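Local coordinates for protein transcriptional regulator (GntR family) (Enterococcus faecalis, PDB 3DDV) that probably senses a small-molecule effector through its UTRA domain and thereby regulates transcription, as other GntR-family repressors of the HutC type do, at residues B[21-27]-B[126-131]; B[33-39]-B[51-57]; B[82-88]-B[117-123]. Residue numbers count along the deposited sequence, not the author numbering.

Interaction 1: residues B[21-27]-B[126-131]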
loop_
_atom_site.group_PDB
_atom_site.type_symbol
_atom_site.label_atom_id
_atom_site.label_comp_id
_atom_site.label_asym_id
_atom_site.label_seq_id
_atom_site.Cartn_x
_atom_site.Cartn_y
_atom_site.Cartn_z
ATOM N N SER B 21 24.289 4.468 17.218
ATOM C CA SER B 21 23.270 3.539 16.796
ATOM C C SER B 21 23.442 2.264 17.634
ATOM O O SER B 21 22.461 1.612 17.994
ATOM C CB SER B 21 23.302 3.295 15.288
ATOM O OG SER B 21 24.199 2.305 14.965
ATOM N N GLU B 22 24.679 1.947 18.003
ATOM C CA GLU B 22 24.876 0.764 18.793
ATOM C C GLU B 22 24.299 0.979 20.190
ATOM O O GLU B 22 23.722 0.078 20.762
ATOM C CB GLU B 22 26.354 0.354 18.806
ATOM C CG GLU B 22 26.807 -0.207 17.462
ATOM C CD GLU B 22 28.297 -0.525 17.389
ATOM O OE1 GLU B 22 29.078 0.060 18.152
ATOM O OE2 GLU B 22 28.687 -1.365 16.556
ATOM N N MET B 23 24.441 2.176 20.744
ATOM C CA MET B 23 23.895 2.468 22.079
ATOM C C MET B 23 22.378 2.328 22.051
ATOM O O MET B 23 21.770 1.685 22.896
ATOM C CB MET B 23 24.260 3.883 22.502
ATOM C CG MET B 23 25.733 4.040 22.833
ATOM S SD MET B 23 26.189 5.726 23.281
ATOM C CE MET B 23 24.964 5.960 24.571
ATOM N N GLU B 24 21.787 2.933 21.043
ATOM C CA GLU B 24 20.362 2.972 20.897
ATOM C C GLU B 24 19.754 1.542 20.747
ATOM O O GLU B 24 18.880 1.156 21.532
ATOM C CB GLU B 24 20.065 3.897 19.694
ATOM C CG GLU B 24 18.636 4.420 19.551
ATOM C CD GLU B 24 17.897 3.871 18.347
ATOM O OE1 GLU B 24 18.368 2.897 17.717
ATOM O OE2 GLU B 24 16.825 4.425 18.023
ATOM N N LYS B 25 20.243 0.764 19.777
ATOM C CA LYS B 25 19.705 -0.569 19.493
ATOM C C LYS B 25 20.023 -1.603 20.571
ATOM O O LYS B 25 19.270 -2.539 20.772
ATOM C CB LYS B 25 20.287 -1.149 18.202
ATOM C CG LYS B 25 20.222 -0.276 16.992
ATOM C CD LYS B 25 18.847 -0.204 16.363
ATOM C CE LYS B 25 18.919 0.700 15.151
ATOM N NZ LYS B 25 17.561 1.005 14.628
ATOM N N LEU B 26 21.185 -1.498 21.204
ATOM C CA LEU B 26 21.562 -2.485 22.204
ATOM C C LEU B 26 21.228 -1.950 23.589
ATOM O O LEU B 26 21.381 -2.654 24.588
ATOM C CB LEU B 26 23.042 -2.839 22.084
ATOM C CG LEU B 26 23.479 -3.683 20.887
ATOM C CD1 LEU B 26 25.005 -3.980 20.943
ATOM C CD2 LEU B 26 22.681 -4.969 20.840
ATOM N N GLN B 27 20.755 -0.704 23.618
ATOM C CA GLN B 27 20.284 -0.050 24.824
ATOM C C GLN B 27 21.390 -0.079 25.818
ATOM O O GLN B 27 21.351 -0.840 26.767
ATOM C CB GLN B 27 19.040 -0.729 25.381
ATOM C CG GLN B 27 17.755 -0.361 24.672
ATOM C CD GLN B 27 16.701 -1.430 24.909
ATOM O OE1 GLN B 27 16.657 -2.007 26.002
ATOM N NE2 GLN B 27 15.874 -1.731 23.889
ATOM N N PRO B 126 18.253 -6.524 24.688
ATOM C CA PRO B 126 18.991 -6.712 23.438
ATOM C C PRO B 126 20.275 -7.497 23.631
ATOM O O PRO B 126 20.998 -7.278 24.610
ATOM C CB PRO B 126 19.353 -5.295 23.022
ATOM C CG PRO B 126 18.413 -4.388 23.782
ATOM C CD PRO B 126 18.007 -5.107 25.010
ATOM N N PHE B 127 20.582 -8.385 22.700
ATOM C CA PHE B 127 21.856 -9.029 22.759
ATOM C C PHE B 127 22.609 -9.031 21.441
ATOM O O PHE B 127 23.691 -9.579 21.361
ATOM C CB PHE B 127 21.695 -10.433 23.342
ATOM C CG PHE B 127 21.042 -11.400 22.429
ATOM C CD1 PHE B 127 21.796 -12.112 21.509
ATOM C CD2 PHE B 127 19.676 -11.636 22.501
ATOM C CE1 PHE B 127 21.193 -13.030 20.655
ATOM C CE2 PHE B 127 19.067 -12.540 21.657
ATOM C CZ PHE B 127 19.816 -13.246 20.717
ATOM N N GLU B 128 22.096 -8.373 20.426
ATOM C CA GLU B 128 22.663 -8.509 19.113
ATOM C C GLU B 128 22.205 -7.329 18.266
ATOM O O GLU B 128 21.012 -6.995 18.268
ATOM C CB GLU B 128 22.097 -9.781 18.527
ATOM C CG GLU B 128 23.026 -10.502 17.703
ATOM C CD GLU B 128 22.428 -11.756 16.999
ATOM O OE1 GLU B 128 21.174 -11.839 16.698
ATOM O OE2 GLU B 128 23.302 -12.629 16.699
ATOM N N TYR B 129 23.115 -6.687 17.544
ATOM C CA TYR B 129 22.705 -5.748 16.500
ATOM C C TYR B 129 23.469 -6.145 15.263
ATOM O O TYR B 129 24.671 -6.043 15.206
ATOM C CB TYR B 129 23.052 -4.324 16.912
ATOM C CG TYR B 129 22.790 -3.303 15.847
ATOM C CD1 TYR B 129 21.714 -3.423 15.005
ATOM C CD2 TYR B 129 23.597 -2.191 15.709
ATOM C CE1 TYR B 129 21.453 -2.484 14.034
ATOM C CE2 TYR B 129 23.322 -1.222 14.745
ATOM C CZ TYR B 129 22.250 -1.396 13.906
ATOM O OH TYR B 129 21.967 -0.486 12.918
ATOM N N VAL B 130 22.785 -6.653 14.277
ATOM C CA VAL B 130 23.470 -7.358 13.198
ATOM C C VAL B 130 23.080 -6.708 11.900
ATOM O O VAL B 130 21.911 -6.366 11.684
ATOM C CB VAL B 130 23.148 -8.897 13.212
ATOM C CG1 VAL B 130 23.963 -9.644 12.161
ATOM C CG2 VAL B 130 23.404 -9.465 14.621
ATOM N N ARG B 131 24.065 -6.455 11.061
ATOM C CA ARG B 131 23.812 -5.654 9.870
ATOM C C ARG B 131 24.501 -6.403 8.762
ATOM O O ARG B 131 25.748 -6.527 8.747
ATOM C CB ARG B 131 24.391 -4.267 10.034
ATOM C CG ARG B 131 23.828 -3.537 11.257
ATOM C CD ARG B 131 24.860 -2.675 11.935
ATOM N NE ARG B 131 25.494 -3.383 13.016
ATOM C CZ ARG B 131 26.481 -2.880 13.754
ATOM N NH1 ARG B 131 26.996 -1.700 13.518
ATOM N NH2 ARG B 131 26.989 -3.587 14.722
#
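Pro-126 opens the strand side of this contact by resting on the last turn of the helix that ends at Leu-26. Its CB lies 3.6 Å from Lys-25 O, its CG 3.5 Å from Leu-26 O, and its CD 3.5 Å from Gln-27 OE1, so the ring packs against the C-terminal end of the helix. There Gln-27, with positive phi, is the C-prime residue of a Schellman motif. The CA-to-CB bond of Phe-127 points away from the helix, and its ring stacks on Phe-121 of the adjacent strand; Leu-26 CD2 sits 4.1 Å from Phe-127 C. The same methyl reaches Glu-128 N at 3.5 Å, while the Glu-128 carboxylate meets Tyr-73 and Ser-119. The arrangement illustrates how a UTRA domain is built: a short helix lies obliquely across an antiparallel sheet, here at 132° to the strand and 8.6 Å between axes. Since Phe-127 and Glu-128 both point away, the alternation of the strand is interrupted there, as at a beta bulge, and it is Tyr-129 that faces the helix again. Lys-25 CG stands 3.7 Å from the centroid of its ring, almost on the ring normal, a CH-pi contact, while Glu-22 CG meets the ring edge and Leu-26 CD2 packs 4.0 Å from Tyr-129 CB. Ser-21, whose side chain lies about 3 Å from a bound magnesium ion, brings OG within 3.6 Å of Tyr-129 CE2. From Tyr-129 on the alternation is regular, and Arg-131 faces the helix: its NH2 forms a salt bridge with Glu-22 OE2, weak as a hydrogen bond at 3.3 Å, and that carboxylate oxygen is also bonded to Ser-54.

Interaction 2: residues B[33-39]-B[51-57]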
loop_
_atom_site.group_PDB
_atom_site.type_symbol
_atom_site.label_atom_id
_atom_site.label_comp_id
_atom_site.label_asym_id
_atom_site.label_seq_id
_atom_site.Cartn_x
_atom_site.Cartn_y
_atom_site.Cartn_z
ATOM N N SER B 33 31.130 -1.522 26.887
ATOM C CA SER B 33 31.777 -2.162 25.766
ATOM C C SER B 33 30.860 -3.113 25.054
ATOM O O SER B 33 29.996 -3.746 25.664
ATOM C CB SER B 33 32.967 -2.942 26.260
ATOM O OG SER B 33 33.867 -2.034 26.848
ATOM N N ILE B 34 31.105 -3.224 23.754
ATOM C CA ILE B 34 30.476 -4.188 22.869
ATOM C C ILE B 34 31.600 -4.955 22.170
ATOM O O ILE B 34 32.732 -4.496 22.096
ATOM C CB ILE B 34 29.641 -3.493 21.810
ATOM C CG1 ILE B 34 30.532 -2.544 20.975
ATOM C CG2 ILE B 34 28.483 -2.739 22.463
ATOM C CD1 ILE B 34 30.280 -2.517 19.446
ATOM N N LEU B 35 31.286 -6.151 21.702
ATOM C CA LEU B 35 32.172 -6.926 20.855
ATOM C C LEU B 35 31.722 -6.657 19.448
ATOM O O LEU B 35 30.550 -6.758 19.148
ATOM C CB LEU B 35 32.036 -8.415 21.144
ATOM C CG LEU B 35 32.963 -9.297 20.314
ATOM C CD1 LEU B 35 34.438 -8.950 20.672
ATOM C CD2 LEU B 35 32.671 -10.783 20.535
ATOM N N ARG B 36 32.637 -6.290 18.581
ATOM C CA ARG B 36 32.242 -5.961 17.250
ATOM C C ARG B 36 32.973 -6.864 16.355
ATOM O O ARG B 36 34.195 -6.976 16.462
ATOM C CB ARG B 36 32.665 -4.566 16.932
ATOM C CG ARG B 36 31.862 -3.998 15.812
ATOM C CD ARG B 36 32.704 -3.315 14.786
ATOM N NE ARG B 36 31.873 -2.344 14.150
ATOM C CZ ARG B 36 31.527 -1.188 14.706
ATOM N NH1 ARG B 36 32.007 -0.820 15.931
ATOM N NH2 ARG B 36 30.707 -0.372 14.012
ATOM N N MET B 37 32.241 -7.558 15.511
ATOM C CA MET B 37 32.838 -8.547 14.615
ATOM C C MET B 37 32.240 -8.464 13.225
ATOM O O MET B 37 31.058 -8.130 13.043
ATOM C CB MET B 37 32.769 -9.953 15.194
ATOM C CG MET B 37 31.432 -10.651 15.252
ATOM S SD MET B 37 31.654 -12.438 15.536
ATOM C CE MET B 37 32.101 -13.013 13.888
ATOM N N GLU B 38 33.114 -8.654 12.248
ATOM C CA GLU B 38 32.787 -8.519 10.836
ATOM C C GLU B 38 33.134 -9.818 10.190
ATOM O O GLU B 38 34.179 -10.388 10.505
ATOM C CB GLU B 38 33.649 -7.465 10.195
ATOM C CG GLU B 38 33.193 -6.100 10.512
ATOM C CD GLU B 38 34.120 -5.029 10.041
ATOM O OE1 GLU B 38 35.134 -5.314 9.359
ATOM O OE2 GLU B 38 33.817 -3.889 10.386
ATOM N N ARG B 39 32.318 -10.254 9.247
ATOM C CA ARG B 39 32.403 -11.617 8.786
ATOM C C ARG B 39 31.866 -11.746 7.354
ATOM O O ARG B 39 30.853 -11.158 7.034
ATOM C CB ARG B 39 31.575 -12.423 9.773
ATOM C CG ARG B 39 31.547 -13.889 9.591
ATOM C CD ARG B 39 30.088 -14.453 9.663
ATOM N NE ARG B 39 29.502 -14.408 11.013
ATOM C CZ ARG B 39 29.749 -15.297 11.984
ATOM N NH1 ARG B 39 30.583 -16.324 11.797
ATOM N NH2 ARG B 39 29.150 -15.140 13.164
ATOM N N GLU B 51 28.643 -9.396 7.092
ATOM C CA GLU B 51 27.854 -9.096 8.263
ATOM C C GLU B 51 28.684 -8.376 9.333
ATOM O O GLU B 51 29.743 -8.831 9.702
ATOM C CB GLU B 51 27.321 -10.443 8.776
ATOM C CG GLU B 51 26.753 -10.478 10.182
ATOM C CD GLU B 51 26.255 -11.854 10.571
ATOM O OE1 GLU B 51 25.182 -12.265 9.989
ATOM O OE2 GLU B 51 26.908 -12.471 11.463
ATOM N N VAL B 52 28.179 -7.271 9.840
ATOM C CA VAL B 52 28.731 -6.664 11.046
ATOM C C VAL B 52 27.833 -7.043 12.218
ATOM O O VAL B 52 26.629 -6.823 12.185
ATOM C CB VAL B 52 28.781 -5.104 10.955
ATOM C CG1 VAL B 52 29.538 -4.530 12.132
ATOM C CG2 VAL B 52 29.415 -4.729 9.700
ATOM N N ALA B 53 28.421 -7.550 13.279
ATOM C CA ALA B 53 27.632 -7.873 14.437
ATOM C C ALA B 53 28.218 -7.206 15.682
ATOM O O ALA B 53 29.423 -7.215 15.904
ATOM C CB ALA B 53 27.538 -9.367 14.593
ATOM N N SER B 54 27.337 -6.622 16.482
ATOM C CA SER B 54 27.735 -6.014 17.729
ATOM C C SER B 54 26.975 -6.632 18.905
ATOM O O SER B 54 25.769 -6.638 18.922
ATOM C CB SER B 54 27.532 -4.498 17.680
ATOM O OG SER B 54 28.551 -3.862 16.920
ATOM N N ILE B 55 27.708 -7.141 19.887
ATOM C CA ILE B 55 27.145 -7.823 21.049
ATOM C C ILE B 55 27.660 -7.095 22.306
ATOM O O ILE B 55 28.811 -6.745 22.369
ATOM C CB ILE B 55 27.630 -9.285 21.079
ATOM C CG1 ILE B 55 27.215 -9.978 19.790
ATOM C CG2 ILE B 55 27.101 -10.023 22.307
ATOM C CD1 ILE B 55 28.219 -10.890 19.253
ATOM N N PRO B 56 26.789 -6.839 23.285
ATOM C CA PRO B 56 27.221 -6.239 24.524
ATOM C C PRO B 56 28.364 -7.055 25.072
ATOM O O PRO B 56 28.231 -8.276 25.114
ATOM C CB PRO B 56 25.989 -6.371 25.408
ATOM C CG PRO B 56 24.873 -6.320 24.463
ATOM C CD PRO B 56 25.331 -7.066 23.264
ATOM N N TYR B 57 29.485 -6.427 25.443
ATOM C CA TYR B 57 30.646 -7.219 25.812
ATOM C C TYR B 57 30.394 -7.932 27.124
ATOM O O TYR B 57 30.970 -8.962 27.371
ATOM C CB TYR B 57 31.955 -6.398 25.896
ATOM C CG TYR B 57 33.199 -7.260 26.066
ATOM C CD1 TYR B 57 33.386 -8.349 25.254
ATOM C CD2 TYR B 57 34.180 -6.988 27.029
ATOM C CE1 TYR B 57 34.490 -9.176 25.369
ATOM C CE2 TYR B 57 35.317 -7.825 27.148
ATOM C CZ TYR B 57 35.442 -8.926 26.291
ATOM O OH TYR B 57 36.487 -9.835 26.285
#
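Tyr-57 lays its side chain alongside the start of the facing strand, its CB 3.6 Å from Ser-33 CB and its CD1 4.3 Å from Leu-35 CB. It stands at the open end of a beta hairpin, strands 34-43 and 46-56, which sits within the antiparallel sheet of the UTRA domain between strands 8-16 and 126-135. The pairing is a textbook case of antiparallel register: six consecutive bridges run from Ile-34 with Pro-56 to Arg-39 with Glu-51, without a bulge. At the hydrogen-bonded pairs the peptides are joined in both directions, Leu-35 N to Ile-55 O at 2.6 Å and Ile-55 N to Leu-35 O at 3.0 Å, then Met-37 N to Ala-53 O at 2.9 Å and Ala-53 N to Met-37 O at 2.7 Å. Beyond the last full bridge, Tyr-57 N still donates to Ser-33 O at 2.7 Å. Pro-56 has no amide hydrogen to give, and in the pairing with Ile-34 it falls at a non-hydrogen-bonded position, so none is called for toward strand 34-43. Leu-35, Ile-55, Met-37 and Ala-53 share one face, with Met-37 CG 4.2 Å from Ala-53 CB, and Val-60 touches Leu-35 and Ile-55. Arg-36, Ser-54, Glu-38 and Val-52 share the other, where Ser-54 OG binds Glu-22 of helix 20-26 and Ile-34 CD1 comes within 3.3 Å of Ser-54 OG. Toward the hairpin turn the face of Met-37 becomes charged: the guanidinium of Arg-39 bonds through NH1 to Thr-69 O and through NE, at 3.3 Å, to Glu-51 OE2 in a salt bridge.

Interaction 3: residues B[82-88]-B[117-123]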
loop_
_atom_site.group_PDB
_atom_site.type_symbol
_atom_site.label_atom_id
_atom_site.label_comp_id
_atom_site.label_asym_id
_atom_site.label_seq_id
_atom_site.Cartn_x
_atom_site.Cartn_y
_atom_site.Cartn_z
ATOM N N HIS B 82 19.301 -17.634 29.974
ATOM C CA HIS B 82 18.344 -16.729 29.355
ATOM C C HIS B 82 17.880 -17.449 28.110
ATOM O O HIS B 82 18.562 -18.345 27.593
ATOM C CB HIS B 82 18.969 -15.422 28.891
ATOM C CG HIS B 82 19.246 -14.435 29.974
ATOM N ND1 HIS B 82 20.513 -13.940 30.214
ATOM C CD2 HIS B 82 18.424 -13.817 30.851
ATOM C CE1 HIS B 82 20.462 -13.074 31.211
ATOM N NE2 HIS B 82 19.205 -12.978 31.612
ATOM N N LYS B 83 16.728 -17.033 27.619
ATOM C CA LYS B 83 16.210 -17.585 26.387
ATOM C C LYS B 83 16.173 -16.516 25.314
ATOM O O LYS B 83 15.842 -15.354 25.571
ATOM C CB LYS B 83 14.812 -18.185 26.607
ATOM C CG LYS B 83 14.796 -19.421 27.516
ATOM C CD LYS B 83 15.558 -20.617 26.884
ATOM C CE LYS B 83 15.536 -21.866 27.759
ATOM N NZ LYS B 83 14.969 -22.985 26.937
ATOM N N ILE B 84 16.550 -16.924 24.118
ATOM C CA ILE B 84 16.451 -16.069 22.958
ATOM C C ILE B 84 14.970 -15.705 22.689
ATOM O O ILE B 84 14.175 -16.578 22.370
ATOM C CB ILE B 84 17.107 -16.765 21.710
ATOM C CG1 ILE B 84 18.624 -16.939 21.969
ATOM C CG2 ILE B 84 16.794 -15.970 20.418
ATOM C CD1 ILE B 84 19.392 -17.574 20.825
ATOM N N GLY B 85 14.610 -14.426 22.840
ATOM C CA GLY B 85 13.221 -13.979 22.649
ATOM C C GLY B 85 12.903 -13.479 21.242
ATOM O O GLY B 85 13.216 -14.123 20.247
ATOM N N HIS B 86 12.296 -12.306 21.159
ATOM C CA HIS B 86 11.906 -11.760 19.864
ATOM C C HIS B 86 13.096 -11.269 19.056
ATOM O O HIS B 86 14.179 -11.028 19.595
ATOM C CB HIS B 86 10.908 -10.616 20.068
ATOM C CG HIS B 86 9.603 -11.078 20.648
ATOM N ND1 HIS B 86 8.915 -10.365 21.614
ATOM C CD2 HIS B 86 8.883 -12.212 20.431
ATOM C CE1 HIS B 86 7.825 -11.035 21.958
ATOM N NE2 HIS B 86 7.785 -12.160 21.258
ATOM N N SER B 87 12.903 -11.113 17.755
ATOM C CA SER B 87 13.866 -10.373 16.942
ATOM C C SER B 87 13.092 -9.517 15.949
ATOM O O SER B 87 11.898 -9.714 15.731
ATOM C CB SER B 87 14.830 -11.314 16.226
ATOM O OG SER B 87 14.145 -11.938 15.159
ATOM N N ASN B 88 13.751 -8.512 15.397
ATOM C CA ASN B 88 13.133 -7.721 14.358
ATOM C C ASN B 88 14.150 -7.307 13.278
ATOM O O ASN B 88 15.351 -7.290 13.492
ATOM C CB ASN B 88 12.282 -6.605 14.977
ATOM C CG ASN B 88 13.091 -5.542 15.622
ATOM O OD1 ASN B 88 13.841 -4.818 14.938
ATOM N ND2 ASN B 88 12.935 -5.387 16.943
ATOM N N GLN B 117 19.191 -6.130 11.944
ATOM C CA GLN B 117 18.409 -6.865 12.903
ATOM C C GLN B 117 18.853 -6.616 14.341
ATOM O O GLN B 117 20.034 -6.559 14.589
ATOM C CB GLN B 117 18.599 -8.302 12.568
ATOM C CG GLN B 117 18.549 -9.242 13.711
ATOM C CD GLN B 117 18.505 -10.690 13.200
ATOM O OE1 GLN B 117 17.881 -11.017 12.172
ATOM N NE2 GLN B 117 19.220 -11.538 13.890
ATOM N N VAL B 118 17.893 -6.450 15.256
ATOM C CA VAL B 118 18.123 -6.531 16.699
ATOM C C VAL B 118 17.411 -7.752 17.284
ATOM O O VAL B 118 16.271 -8.004 16.945
ATOM C CB VAL B 118 17.611 -5.314 17.442
ATOM C CG1 VAL B 118 17.935 -5.457 18.914
ATOM C CG2 VAL B 118 18.220 -4.085 16.882
ATOM N N SER B 119 18.073 -8.479 18.172
ATOM C CA SER B 119 17.503 -9.658 18.780
ATOM C C SER B 119 17.531 -9.481 20.271
ATOM O O SER B 119 18.450 -8.855 20.827
ATOM C CB SER B 119 18.312 -10.909 18.445
ATOM O OG SER B 119 18.406 -11.092 17.052
ATOM N N TYR B 120 16.538 -10.066 20.928
ATOM C CA TYR B 120 16.325 -9.820 22.342
ATOM C C TYR B 120 16.199 -11.102 23.148
ATOM O O TYR B 120 15.776 -12.136 22.636
ATOM C CB TYR B 120 15.037 -9.015 22.520
ATOM C CG TYR B 120 15.005 -7.728 21.773
ATOM C CD1 TYR B 120 15.309 -6.537 22.408
ATOM C CD2 TYR B 120 14.671 -7.697 20.441
ATOM C CE1 TYR B 120 15.275 -5.330 21.725
ATOM C CE2 TYR B 120 14.650 -6.506 19.743
ATOM C CZ TYR B 120 14.946 -5.331 20.392
ATOM O OH TYR B 120 14.924 -4.155 19.698
ATOM N N PHE B 121 16.507 -11.031 24.435
ATOM C CA PHE B 121 16.132 -12.129 25.306
ATOM C C PHE B 121 14.617 -12.101 25.587
ATOM O O PHE B 121 13.959 -11.035 25.518
ATOM C CB PHE B 121 16.942 -12.103 26.611
ATOM C CG PHE B 121 18.379 -12.501 26.427
ATOM C CD1 PHE B 121 18.730 -13.544 25.556
ATOM C CD2 PHE B 121 19.383 -11.851 27.109
ATOM C CE1 PHE B 121 20.072 -13.937 25.392
ATOM C CE2 PHE B 121 20.717 -12.226 26.949
ATOM C CZ PHE B 121 21.063 -13.273 26.097
ATOM N N GLU B 122 14.075 -13.269 25.932
ATOM C CA GLU B 122 12.710 -13.342 26.442
ATOM C C GLU B 122 12.472 -12.297 27.508
ATOM O O GLU B 122 11.349 -11.909 27.698
ATOM C CB GLU B 122 12.362 -14.743 26.948
ATOM C CG GLU B 122 12.317 -15.731 25.783
ATOM C CD GLU B 122 11.676 -17.069 26.109
ATOM O OE1 GLU B 122 11.685 -17.444 27.308
ATOM O OE2 GLU B 122 11.197 -17.746 25.160
ATOM N N ASN B 123 13.501 -11.798 28.189
ATOM C CA ASN B 123 13.235 -10.764 29.167
ATOM C C ASN B 123 13.328 -9.345 28.634
ATOM O O ASN B 123 13.390 -8.392 29.428
ATOM C CB ASN B 123 14.113 -10.955 30.399
ATOM C CG ASN B 123 15.591 -10.654 30.147
ATOM O OD1 ASN B 123 15.960 -9.755 29.373
ATOM N ND2 ASN B 123 16.452 -11.398 30.845
HETATM O O HOH W 1 15.394 -14.246 29.203
#
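An antiparallel strand pairing at the margin of the sheet joins strand 84-95, one of its two outermost strands within the chain, to strand 111-121. Backbone bonds run along it: Glu-122 N to Lys-83 O at 2.8 Å, Gly-85 N to Tyr-120 O at 2.6 Å, Tyr-120 N to His-86 O at 2.9 Å, and Asn-88 N to Val-118 O at 3.0 Å. Between Ile-84 and Ser-87 the register slips by one residue, a beta bulge. Gly-85 lies within it, and a CB there would clash with Glu-122 N and Phe-121 C. Near the strand end, the His-82 ring makes an offset stack with Phe-121, centroids 4.6 Å apart, and His-82 CB lies over the face of the Phe-121 ring; Phe-127 stacks on Phe-121 too. Although marginal within its own chain, strand 84-95 is not the limit of the sheet: Asn-88 pairs antiparallel with a strand of the second subunit, while Asn-88 ND2 approaches Tyr-120 CE2 at 3.5 Å.

All three contacts draw on one antiparallel sheet, whose strand 126-135 lies between the strands of interactions 2 and 3 and supplies half of interaction 1. Interaction 1 is the most buried and joins helix to sheet without a backbone-to-backbone hydrogen bond, chiefly by side-chain packing and a salt bridge. Interactions 2 and 3 are instead strand pairings carried by the backbone, one regular and central, the other bulged and partly exposed beside a second subunit. Interactions 1 and 2 meet at a polar cluster, where Ser-54 OG lies 2.5 Å from Glu-22 OE2; interactions 1 and 3 meet through strand pairing, Val-130 O to Gln-117 N at 2.7 Å. Interactions 2 and 3 do not touch.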